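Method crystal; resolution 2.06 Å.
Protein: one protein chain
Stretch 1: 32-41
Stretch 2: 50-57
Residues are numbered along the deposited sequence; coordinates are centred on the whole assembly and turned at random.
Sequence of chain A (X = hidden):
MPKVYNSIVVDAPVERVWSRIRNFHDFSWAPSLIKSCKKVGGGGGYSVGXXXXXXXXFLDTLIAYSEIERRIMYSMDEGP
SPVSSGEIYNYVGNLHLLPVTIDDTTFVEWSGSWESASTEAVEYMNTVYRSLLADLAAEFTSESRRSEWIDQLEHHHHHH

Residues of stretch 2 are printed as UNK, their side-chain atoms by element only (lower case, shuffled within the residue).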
# COMPACT_ATOMS: atom_id res chain seq x y z
N SER A 32 13.26 7.96 27.69
CA SER A 32 14.14 9.12 27.55
C SER A 32 13.34 10.38 27.25
O SER A 32 13.46 11.38 27.94
CB SER A 32 15.19 8.91 26.45
OG SER A 32 16.09 7.87 26.79
N LEU A 33 12.52 10.32 26.21
CA LEU A 33 11.76 11.50 25.81
C LEU A 33 10.35 11.51 26.40
O LEU A 33 9.84 12.56 26.78
CB LEU A 33 11.72 11.59 24.29
CG LEU A 33 11.20 12.88 23.67
CD1 LEU A 33 11.85 13.10 22.32
CD2 LEU A 33 9.69 12.82 23.52
N ILE A 34 9.71 10.34 26.47
CA ILE A 34 8.34 10.27 26.97
C ILE A 34 8.29 10.09 28.49
O ILE A 34 8.59 9.02 29.00
CB ILE A 34 7.55 9.12 26.30
CG1 ILE A 34 7.64 9.22 24.77
CG2 ILE A 34 6.10 9.16 26.76
CD1 ILE A 34 7.29 10.61 24.24
N LYS A 35 7.87 11.13 29.19
CA LYS A 35 7.82 11.12 30.65
C LYS A 35 6.45 10.73 31.19
O LYS A 35 6.33 10.20 32.29
CB LYS A 35 8.23 12.48 31.21
CG LYS A 35 9.60 12.95 30.75
CD LYS A 35 10.66 11.90 31.04
CE LYS A 35 12.05 12.43 30.71
NZ LYS A 35 13.06 11.33 30.79
N SER A 36 5.41 11.01 30.41
CA SER A 36 4.06 10.64 30.81
C SER A 36 3.21 10.38 29.58
O SER A 36 3.35 11.04 28.56
CB SER A 36 3.43 11.75 31.65
OG SER A 36 3.28 12.93 30.88
N CYS A 37 2.31 9.41 29.68
CA CYS A 37 1.42 9.07 28.58
C CYS A 37 0.03 8.84 29.15
O CYS A 37 -0.22 7.81 29.76
CB CYS A 37 1.93 7.83 27.86
SG CYS A 37 0.90 7.24 26.47
N LYS A 38 -0.85 9.82 28.97
CA LYS A 38 -2.20 9.75 29.52
C LYS A 38 -3.26 9.43 28.47
O LYS A 38 -3.32 10.08 27.43
CB LYS A 38 -2.57 11.06 30.22
CG LYS A 38 -1.61 11.47 31.31
CD LYS A 38 -1.73 10.57 32.53
CE LYS A 38 -0.75 11.01 33.62
NZ LYS A 38 -1.38 10.98 34.98
N LYS A 39 -4.08 8.43 28.75
CA LYS A 39 -5.25 8.12 27.93
C LYS A 39 -6.23 9.29 27.91
O LYS A 39 -6.54 9.87 28.95
CB LYS A 39 -5.95 6.88 28.49
CG LYS A 39 -7.31 6.57 27.86
CD LYS A 39 -7.81 5.19 28.33
CE LYS A 39 -9.16 4.81 27.71
NZ LYS A 39 -10.28 5.61 28.26
N VAL A 40 -6.73 9.62 26.73
CA VAL A 40 -7.75 10.67 26.58
C VAL A 40 -8.85 10.16 25.66
O VAL A 40 -8.58 9.54 24.63
CB VAL A 40 -7.16 11.96 25.99
CG1 VAL A 40 -8.25 13.01 25.80
CG2 VAL A 40 -6.03 12.49 26.88
N GLY A 41 -10.09 10.41 26.05
CA GLY A 41 -11.22 9.92 25.27
C GLY A 41 -11.45 8.44 25.48
O GLY A 41 -10.69 7.79 26.21
N UNK A 50 -8.87 6.27 19.62
CA UNK A 50 -8.29 6.48 20.94
C UNK A 50 -7.37 7.67 20.88
O UNK A 50 -6.82 7.96 19.82
c UNK A 50 -7.51 5.24 21.38
N UNK A 51 -7.16 8.34 22.01
CA UNK A 51 -6.27 9.49 22.05
C UNK A 51 -5.33 9.41 23.24
O UNK A 51 -5.56 8.67 24.19
c UNK A 51 -8.22 10.83 21.10
c UNK A 51 -7.07 10.79 22.09
c UNK A 51 -8.98 12.14 21.19
n UNK A 51 -7.97 15.31 19.64
n UNK A 51 -9.72 14.86 21.07
c UNK A 51 -8.66 14.45 20.38
n UNK A 51 -8.29 13.18 20.43
N UNK A 52 -4.26 10.19 23.19
CA UNK A 52 -3.33 10.21 24.29
C UNK A 52 -2.71 11.58 24.38
O UNK A 52 -2.60 12.28 23.37
n UNK A 52 2.02 7.77 19.94
c UNK A 52 -2.24 9.15 24.11
n UNK A 52 1.26 6.21 21.44
c UNK A 52 1.23 7.45 20.96
c UNK A 52 -1.42 9.30 22.84
n UNK A 52 0.42 8.36 21.49
c UNK A 52 -0.48 8.11 22.62
N UNK A 53 -2.30 11.95 25.58
CA UNK A 53 -1.51 13.14 25.82
C UNK A 53 -0.14 12.74 26.38
O UNK A 53 -0.07 12.08 27.42
c UNK A 53 -2.24 14.06 26.80
c UNK A 53 -1.55 15.40 27.04
c UNK A 53 -2.09 16.05 28.30
c UNK A 53 -1.77 16.31 25.84
N UNK A 54 0.93 13.12 25.70
CA UNK A 54 2.29 12.80 26.15
C UNK A 54 3.02 14.04 26.66
O UNK A 54 2.97 15.10 26.05
c UNK A 54 2.36 11.23 24.07
c UNK A 54 3.10 12.20 25.00
c UNK A 54 2.03 9.94 24.80
c UNK A 54 3.20 10.96 22.83
N UNK A 55 3.72 13.89 27.78
CA UNK A 55 4.50 14.98 28.37
C UNK A 55 3.65 16.21 28.59
O UNK A 55 4.17 17.33 28.68
c UNK A 55 5.71 15.34 27.49
o UNK A 55 6.65 13.23 28.12
n UNK A 55 7.69 14.37 26.49
c UNK A 55 6.72 14.21 27.38
N UNK A 56 2.34 16.02 28.66
CA UNK A 56 1.41 17.13 28.89
C UNK A 56 1.30 18.09 27.71
O UNK A 56 0.79 19.19 27.87
N UNK A 57 1.77 17.69 26.53
CA UNK A 57 1.77 18.65 25.43
C UNK A 57 1.55 18.08 24.02
O UNK A 57 1.14 18.81 23.13
o UNK A 57 6.68 19.12 25.21
c UNK A 57 3.05 19.51 25.47
c UNK A 57 5.57 19.57 25.55
c UNK A 57 4.33 18.71 25.36
o UNK A 57 5.43 20.71 26.04
O HOH W 1 0.96 13.56 29.61
O HOH W 2 -8.29 6.81 24.30

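Position 50 carries a single side-chain carbon, its CB; its closest approach to stretch 1 is CB to Val40 O, 5.5 Å. One carbon and nothing beyond it makes this Ala50, a lead-in to the strand that takes little part in the contact.

Position 51 has three carbons, a nitrogen, then a carbon bearing two more nitrogens, and its CB lies 4.1 Å from Val40 CB. The guanidinium makes it Arg51. The end of the chain leads away to partners elsewhere. The backbone does the pairing: Val40 N donates to Arg51 O at 3.0 Å, and the return bond, Arg51 N to Val40 O at 3.2 Å, is weak. Water 2 bridges the same two atoms, accepting from Arg51 N at 3.0 Å and lying 2.8 Å from Val40 O.

Position 52 repeats the same atom set on the face shared by Cys37 and Lys39, running toward Cys37, with no close contact to the Lys39 side chain; one carbon comes within 4.2 Å of Cys37 SG. It is Arg52. That carbon is CD, and the guanidinium nitrogens are satisfied elsewhere in the structure.

Position 53 shows four carbons on the face shared by Lys38 and Val40, its CB packing 4.1 Å from Val40 CG2. Four carbons forked at the second make this Leu53; chi1 is t. Lys38 N donates to Leu53 O and Leu53 N to Lys38 O, each at 2.8 Å.

Position 54 again has four carbons forked at the second, now on the Cys37 face and buried, with one carbon 3.4 Å from Cys37 SG. This is Leu54; that carbon is CD2, and CD1 lies 4.3 Å from Ile34 CD1.

Position 55 has two carbons, the second carrying one oxygen and one nitrogen; the nitrogen lies 2.8 Å from Leu33 O, the oxygen 2.7 Å from Lys35 N. This carboxamide is Asn55. Its ND2 donates to Leu33 O, and its OD1 accepts from Lys35 N and, weakly, from Ser36 N at 3.4 Å.

Position 56 has no side-chain atoms and phi of 69°, a value that favours glycine. In Gly56 the backbone N donates to water 1 at 3.0 Å; that water also bonds Ser36 OG at 2.7 Å and donates to Leu53 O at 2.8 Å.

Position 57 has three carbons, the third bearing two oxygens. Glu57 is out of reach of stretch 1, but its N closes the turn onto Leu54 O at 2.9 Å.

The rule is an antiparallel ladder: backbone bonds pair Lys38 with Leu53 and Val40 with Arg51, and side chains alternate between two faces. Where the ladder ends, Asn55 continues it: Asn55 N bonds Ser36 O at 3.0 Å, and its carboxamide ties down the loop backbone through Leu33 O and Lys35 N, with a weak bond from Ser36 N.

Stretch 2, residues 50-57: ARRLLNGE
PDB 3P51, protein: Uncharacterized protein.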